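Local coordinates for protein ribonucleoside-diphosphate reductase, alpha chain (Actinobacillus ureae ATCC 25976, PDB 6DQX) that probably reduces ribonucleoside diphosphates to deoxyribonucleoside diphosphates, as the catalytic alpha subunit of a class Id ribonucleotide reductase, at residues R55-F58 with I59-A63; I198-E201 with G202-I205; Q507-A510 with Q511-K514. One frame throughout, in Å; residues are numbered along the deposited sequence.

How the interactions relate
Going from the N terminus, the three contacts follow one another in series, and none nests within or crosses another. Interaction 1 lies within helix 52-67 and closes no loop; it is a run of helical turns. Interaction 2 folds the loop between helix 192-195 and strand 209-213 back on itself, the one chain reversal of the three. Interaction 3 lies in the last turns of helix 502-513. The centres of interactions 1 and 2 are about 45 Å apart, and that of interaction 3 is about 35 Å from each. Interaction 1 faces helices 72-82 and 308-327, interaction 2 helix 156-170 and strand 209-213, and interaction 3 helix 367-395.

Interaction 1. Residues R55-F58 with I59-A63; sequences RIRF and IAEHA
Ile59 lies over one face of the Arg55 guanidinium, one helical turn further on. Its CG1 sits above the centre of that plane, 3.9 Å from Arg55 CZ. The two side chains run at a slant to each other. Arg55 reaches this place because its chain leaves anti to the backbone N (chi1 -175°) and then bends at chi2, which brings the guanidinium beside Ile59. The edge of the same guanidinium meets Phe58 CE2 in its plane.

Phe58 and His62 are also one turn apart. Their rings are near parallel, with planes at 17°, but they are slid apart and barely overlap. The centroids of the Phe58 and His62 rings are 5.7 Å apart. Phe95 packs edge-to-face with His62.

On another side of the helix, Arg57 and Glu61 do not touch through their charged atoms. Arg57 NH1 and Glu61 OE2 are 5.1 Å apart, and a water fills the step. It accepts from Arg57 NH1 at 2.8 Å, in the plane of the guanidinium, and donates to Glu61 OE2 at 3.1 Å. Tyr77 makes a cation-pi contact with Arg57.

The backbone beneath is regular alpha helix. Ile59 N, Ala60 N, Glu61 N and His62 N bond to the carbonyls of Arg55, Ile56, Arg57 and Phe58, in that order. The buried side of helix 52-67 packs on helix 72-82 through Ile56 and Ala60, and on helix 308-327 through Ile59 and Ala63. His62 is near His65, a magnesium ligand seen in a structure of this protein, with none bound to it in this chain.

In buried Arg55, NE bonds to Trp92 O and NH2 to Phe95 O, while Ile59 covers a face. These carbonyls probably help to stabilise its charge; the water-linked Arg57-Glu61 pair probably attracts only modestly.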
loop_
_atom_site.group_PDB
_atom_site.type_symbol
_atom_site.label_atom_id
_atom_site.label_comp_id
_atom_site.label_asym_id
_atom_site.label_seq_id
_atom_site.Cartn_x
_atom_site.Cartn_y
_atom_site.Cartn_z
ATOM N N ARG A 55 1.439 37.307 -5.073
ATOM C CA ARG A 55 0.607 36.110 -5.013
ATOM C C ARG A 55 -0.879 36.468 -4.778
ATOM O O ARG A 55 -1.763 35.917 -5.445
ATOM C CB ARG A 55 1.152 35.185 -3.920
ATOM C CG ARG A 55 0.481 33.832 -3.798
ATOM C CD ARG A 55 0.736 32.919 -4.969
ATOM N NE ARG A 55 -0.110 31.732 -4.851
ATOM C CZ ARG A 55 -0.856 31.183 -5.802
ATOM N NH1 ARG A 55 -0.877 31.654 -7.034
ATOM N NH2 ARG A 55 -1.598 30.113 -5.496
ATOM N N ILE A 56 -1.145 37.417 -3.887
ATOM C CA ILE A 56 -2.536 37.800 -3.579
ATOM C C ILE A 56 -3.205 38.408 -4.805
ATOM O O ILE A 56 -4.339 38.082 -5.140
ATOM C CB ILE A 56 -2.619 38.745 -2.369
ATOM C CG1 ILE A 56 -2.158 38.027 -1.091
ATOM C CG2 ILE A 56 -4.017 39.318 -2.210
ATOM C CD1 ILE A 56 -1.723 38.987 -0.002
ATOM N N ARG A 57 -2.502 39.318 -5.470
ATOM C CA ARG A 57 -3.002 39.876 -6.707
ATOM C C ARG A 57 -3.284 38.811 -7.763
ATOM O O ARG A 57 -4.308 38.882 -8.441
ATOM C CB ARG A 57 -2.004 40.927 -7.263
ATOM C CG ARG A 57 -2.421 41.536 -8.604
ATOM C CD ARG A 57 -3.481 42.614 -8.392
ATOM N NE ARG A 57 -2.890 43.887 -7.923
ATOM C CZ ARG A 57 -3.558 44.885 -7.320
ATOM N NH1 ARG A 57 -4.877 44.809 -7.069
ATOM N NH2 ARG A 57 -2.901 45.977 -6.940
ATOM N N PHE A 58 -2.355 37.866 -7.958
ATOM C CA PHE A 58 -2.545 36.797 -8.928
ATOM C C PHE A 58 -3.791 35.966 -8.594
ATOM O O PHE A 58 -4.574 35.642 -9.471
ATOM C CB PHE A 58 -1.326 35.873 -8.990
ATOM C CG PHE A 58 -1.506 34.703 -9.910
ATOM C CD1 PHE A 58 -1.254 34.830 -11.269
ATOM C CD2 PHE A 58 -1.947 33.477 -9.423
ATOM C CE1 PHE A 58 -1.416 33.748 -12.121
ATOM C CE2 PHE A 58 -2.122 32.398 -10.264
ATOM C CZ PHE A 58 -1.870 32.532 -11.617
ATOM N N ILE A 59 -3.950 35.634 -7.319
ATOM C CA ILE A 59 -5.119 34.830 -6.873
ATOM C C ILE A 59 -6.429 35.568 -7.180
ATOM O O ILE A 59 -7.364 34.975 -7.743
ATOM C CB ILE A 59 -4.998 34.490 -5.374
ATOM C CG1 ILE A 59 -3.912 33.450 -5.180
ATOM C CG2 ILE A 59 -6.341 34.014 -4.796
ATOM C CD1 ILE A 59 -3.497 33.224 -3.739
ATOM N N ALA A 60 -6.475 36.859 -6.833
ATOM C CA ALA A 60 -7.653 37.710 -7.090
ATOM C C ALA A 60 -7.985 37.781 -8.577
ATOM O O ALA A 60 -9.140 37.626 -8.973
ATOM C CB ALA A 60 -7.413 39.117 -6.577
ATOM N N GLU A 61 -6.963 38.029 -9.404
ATOM C CA GLU A 61 -7.180 38.162 -10.850
ATOM C C GLU A 61 -7.555 36.825 -11.476
ATOM O O GLU A 61 -8.365 36.775 -12.392
ATOM C CB GLU A 61 -5.936 38.747 -11.545
ATOM C CG GLU A 61 -5.641 40.191 -11.167
ATOM C CD GLU A 61 -6.636 41.206 -11.732
ATOM O OE1 GLU A 61 -7.376 40.895 -12.700
ATOM O OE2 GLU A 61 -6.688 42.330 -11.185
ATOM N N HIS A 62 -6.947 35.742 -10.997
ATOM C CA HIS A 62 -7.241 34.430 -11.558
ATOM C C HIS A 62 -8.688 34.053 -11.255
ATOM O O HIS A 62 -9.411 33.574 -12.132
ATOM C CB HIS A 62 -6.312 33.355 -11.014
ATOM C CG HIS A 62 -6.452 32.052 -11.727
ATOM N ND1 HIS A 62 -5.921 31.832 -12.983
ATOM C CD2 HIS A 62 -7.080 30.908 -11.373
ATOM C CE1 HIS A 62 -6.205 30.599 -13.360
ATOM N NE2 HIS A 62 -6.923 30.024 -12.410
ATOM N N ALA A 63 -9.113 34.330 -10.027
ATOM C CA ALA A 63 -10.514 34.104 -9.631
ATOM C C ALA A 63 -11.493 34.930 -10.484
ATOM O O ALA A 63 -12.472 34.398 -10.986
ATOM C CB ALA A 63 -10.696 34.394 -8.156
HETATM O O HOH W 1 -6.840 43.104 -8.207
#

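Interaction 2. Residues I198-E201 with G202-I205; sequences IHTE and GNPI
Asn203 turns its side chain back across the loop with CG anti to the backbone N (chi1 -177°), and chi2 near -86° places OD1 beside Ile198. OD1 comes 3.7 Å from Ile198 CA. Thr200 sends OG1 between its backbone N and carbonyl carbon (chi1 63°). This sets Thr200 OG1 3.4 Å from Asn203 CB, the two side chains passing at an angle. The hydroxyl is hydrogen-bonded to the carbonyl of Asp197.

Asn203 OD1 also accepts from Ile205 N at 2.9 Å, with the donor tilted from the amide plane. This is an Asx turn. It shares Asn203 with a type II beta turn from Thr200 to Asn203, in which Asn203 N bonds to Thr200 O at 3.0 Å. Gly202 takes the third position with positive phi, which favours glycine. The two turns reverse the chain between helix 192-195 and strand 209-213, within the family's barrel domain.

At the open end of the reversal, His199 N bonds to Ile205 O at 2.9 Å. The same oxygen lies at the edge of the His199 ring, in its plane, near CD2. His199 NE2 is bonded to Met208 O. Beside this bond, Ile198 CG2 meets Ile205 CG2 at 3.7 Å, branch against branch. Ile205 also packs on helix 156-170, and Ile198 on Tyr210 of strand 209-213.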
loop_
_atom_site.group_PDB
_atom_site.type_symbol
_atom_site.label_atom_id
_atom_site.label_comp_id
_atom_site.label_asym_id
_atom_site.label_seq_id
_atom_site.Cartn_x
_atom_site.Cartn_y
_atom_site.Cartn_z
ATOM N N ILE A 198 -4.173 1.566 19.245
ATOM C CA ILE A 198 -3.392 2.389 18.338
ATOM C C ILE A 198 -2.544 3.397 19.143
ATOM O O ILE A 198 -3.029 3.936 20.116
ATOM C CB ILE A 198 -4.328 3.123 17.330
ATOM C CG1 ILE A 198 -4.760 2.137 16.237
ATOM C CG2 ILE A 198 -3.648 4.340 16.731
ATOM C CD1 ILE A 198 -5.758 2.667 15.219
ATOM N N HIS A 199 -1.295 3.597 18.732
ATOM C CA HIS A 199 -0.304 4.486 19.406
ATOM C C HIS A 199 0.358 3.930 20.711
ATOM O O HIS A 199 1.337 4.519 21.186
ATOM C CB HIS A 199 -0.853 5.909 19.642
ATOM C CG HIS A 199 -1.110 6.684 18.384
ATOM N ND1 HIS A 199 -1.372 8.037 18.390
ATOM C CD2 HIS A 199 -1.117 6.309 17.079
ATOM C CE1 HIS A 199 -1.563 8.454 17.148
ATOM N NE2 HIS A 199 -1.421 7.424 16.333
ATOM N N THR A 200 -0.136 2.825 21.271
ATOM C CA THR A 200 0.508 2.210 22.464
ATOM C C THR A 200 1.854 1.597 22.120
ATOM O O THR A 200 2.135 1.301 20.951
ATOM C CB THR A 200 -0.349 1.095 23.103
ATOM O OG1 THR A 200 -0.521 0.005 22.180
ATOM C CG2 THR A 200 -1.686 1.623 23.543
ATOM N N GLU A 201 2.674 1.374 23.155
ATOM C CA GLU A 201 4.044 0.913 22.980
ATOM C C GLU A 201 4.126 -0.344 22.106
ATOM O O GLU A 201 3.456 -1.312 22.370
ATOM C CB GLU A 201 4.668 0.619 24.353
ATOM C CG GLU A 201 6.175 0.479 24.330
ATOM C CD GLU A 201 6.732 -0.141 25.608
ATOM O OE1 GLU A 201 6.008 -0.237 26.634
ATOM O OE2 GLU A 201 7.909 -0.547 25.566
ATOM N N GLY A 202 4.933 -0.311 21.049
ATOM C CA GLY A 202 5.079 -1.462 20.146
ATOM C C GLY A 202 3.932 -1.754 19.162
ATOM O O GLY A 202 4.109 -2.580 18.249
ATOM N N ASN A 203 2.772 -1.101 19.324
ATOM C CA ASN A 203 1.601 -1.352 18.463
ATOM C C ASN A 203 2.019 -1.060 17.037
ATOM O O ASN A 203 2.819 -0.149 16.803
ATOM C CB ASN A 203 0.387 -0.510 18.921
ATOM C CG ASN A 203 -0.878 -0.775 18.109
ATOM O OD1 ASN A 203 -1.086 -0.168 17.046
ATOM N ND2 ASN A 203 -1.753 -1.656 18.623
ATOM N N PRO A 204 1.540 -1.868 16.065
ATOM C CA PRO A 204 1.917 -1.594 14.690
ATOM C C PRO A 204 1.600 -0.178 14.209
ATOM O O PRO A 204 2.296 0.310 13.347
ATOM C CB PRO A 204 1.106 -2.605 13.884
ATOM C CG PRO A 204 0.812 -3.702 14.826
ATOM C CD PRO A 204 0.762 -3.111 16.197
ATOM N N ILE A 205 0.571 0.458 14.766
ATOM C CA ILE A 205 0.088 1.755 14.273
ATOM C C ILE A 205 0.554 2.903 15.174
ATOM O O ILE A 205 0.065 3.044 16.287
ATOM C CB ILE A 205 -1.450 1.784 14.229
ATOM C CG1 ILE A 205 -2.009 0.587 13.447
ATOM C CG2 ILE A 205 -1.939 3.115 13.650
ATOM C CD1 ILE A 205 -1.513 0.457 12.038
#

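Interaction 3. Residues Q507-A510 with Q511-K514; sequences QQAA and QRQK
The Arg512 guanidinium lies with one face over Gln508 O, which sits above its centre, 3.6 Å from Arg512 CZ. Ala509 N is over the same face, and Arg512 NH1 is 3.4 Å from Ala509 CA. The amide of Gln508 stands almost square to this plane, at 87°. Gln508 CB lies 3.5 Å from Arg512 NH2, while Gln508 OE1 accepts from Trp353 NE1. Arg512 folds back because CG takes the place between its backbone N and carbonyl carbon (chi1 74°), and the chain bends again at chi3. Trp353 adds a cation-pi contact, and Asn373 of helix 367-395 and Gln520 accept hydrogen bonds from Arg512.

Regular backbone bonds run from Gln511 N to Gln507 O and from Arg512 N to Gln508 O. At Gln513 N, near the end of helix 502-513, the pattern weakens: it is shared between Ala509 O, at 3.0 Å, and Ala510 O, at 3.4 Å, both weak. A water donates to Ala510 O at 2.6 Å and accepts from Lys514 N. Lys514 NZ bends back to Gln511 O at 2.7 Å, in the carbonyl plane, on a lone pair.

The Arg512 cation lies over the Gln508 carbonyl, probably a favourable electrostatic contact. Lys514 NZ meets a carbonyl of the last helical turn and probably offsets some of its partial negative charge, with the water taking the place of a lost backbone bond.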
loop_
_atom_site.group_PDB
_atom_site.type_symbol
_atom_site.label_atom_id
_atom_site.label_comp_id
_atom_site.label_asym_id
_atom_site.label_seq_id
_atom_site.Cartn_x
_atom_site.Cartn_y
_atom_site.Cartn_z
ATOM N N GLN A 507 -20.932 24.178 25.014
ATOM C CA GLN A 507 -22.207 24.875 24.853
ATOM C C GLN A 507 -22.227 25.883 23.705
ATOM O O GLN A 507 -23.192 25.897 22.927
ATOM C CB GLN A 507 -22.648 25.518 26.169
ATOM C CG GLN A 507 -23.067 24.465 27.164
ATOM C CD GLN A 507 -23.428 25.011 28.531
ATOM O OE1 GLN A 507 -23.100 26.152 28.879
ATOM N NE2 GLN A 507 -24.047 24.165 29.329
ATOM N N GLN A 508 -21.155 26.666 23.547
ATOM C CA GLN A 508 -21.036 27.562 22.415
ATOM C C GLN A 508 -21.013 26.831 21.079
ATOM O O GLN A 508 -21.589 27.319 20.095
ATOM C CB GLN A 508 -19.805 28.463 22.524
ATOM C CG GLN A 508 -19.944 29.577 23.552
ATOM C CD GLN A 508 -18.781 30.552 23.508
ATOM O OE1 GLN A 508 -18.013 30.566 22.557
ATOM N NE2 GLN A 508 -18.612 31.330 24.580
ATOM N N ALA A 509 -20.333 25.682 21.041
ATOM C CA ALA A 509 -20.317 24.860 19.824
ATOM C C ALA A 509 -21.727 24.344 19.523
ATOM O O ALA A 509 -22.196 24.404 18.373
ATOM C CB ALA A 509 -19.290 23.709 19.940
ATOM N N ALA A 510 -22.439 23.923 20.571
ATOM C CA ALA A 510 -23.804 23.428 20.411
ATOM C C ALA A 510 -24.723 24.523 19.904
ATOM O O ALA A 510 -25.546 24.272 19.022
ATOM C CB ALA A 510 -24.337 22.849 21.716
ATOM N N GLN A 511 -24.549 25.731 20.442
ATOM C CA GLN A 511 -25.373 26.867 20.063
ATOM C C GLN A 511 -25.215 27.256 18.608
ATOM O O GLN A 511 -26.218 27.466 17.928
ATOM C CB GLN A 511 -25.102 28.057 20.969
ATOM C CG GLN A 511 -25.938 29.286 20.656
ATOM C CD GLN A 511 -25.427 30.564 21.320
ATOM O OE1 GLN A 511 -24.242 30.695 21.661
ATOM N NE2 GLN A 511 -26.344 31.520 21.515
ATOM N N ARG A 512 -23.963 27.360 18.121
ATOM C CA ARG A 512 -23.737 27.759 16.741
ATOM C C ARG A 512 -23.968 26.632 15.708
ATOM O O ARG A 512 -24.153 26.931 14.531
ATOM C CB ARG A 512 -22.360 28.416 16.570
ATOM C CG ARG A 512 -21.160 27.454 16.613
ATOM C CD ARG A 512 -19.855 28.196 16.346
ATOM N NE ARG A 512 -19.372 28.929 17.495
ATOM C CZ ARG A 512 -18.600 28.449 18.473
ATOM N NH1 ARG A 512 -18.161 27.195 18.496
ATOM N NH2 ARG A 512 -18.238 29.242 19.452
ATOM N N GLN A 513 -24.008 25.377 16.156
ATOM C CA GLN A 513 -24.177 24.243 15.247
ATOM C C GLN A 513 -25.416 24.337 14.380
ATOM O O GLN A 513 -25.373 23.892 13.230
ATOM C CB GLN A 513 -24.135 22.911 15.972
ATOM C CG GLN A 513 -24.038 21.677 15.066
ATOM C CD GLN A 513 -22.839 21.721 14.126
ATOM O OE1 GLN A 513 -21.701 21.613 14.560
ATOM N NE2 GLN A 513 -23.102 21.913 12.827
ATOM N N LYS A 514 -26.502 24.938 14.883
ATOM C CA LYS A 514 -27.704 25.059 14.059
ATOM C C LYS A 514 -27.510 25.904 12.805
ATOM O O LYS A 514 -28.281 25.769 11.836
ATOM C CB LYS A 514 -28.911 25.578 14.864
ATOM C CG LYS A 514 -28.861 27.049 15.229
ATOM C CD LYS A 514 -30.068 27.449 16.073
ATOM C CE LYS A 514 -29.938 26.965 17.506
ATOM N NZ LYS A 514 -28.867 27.658 18.265
HETATM O O HOH W 2 -27.609 24.779 17.565
#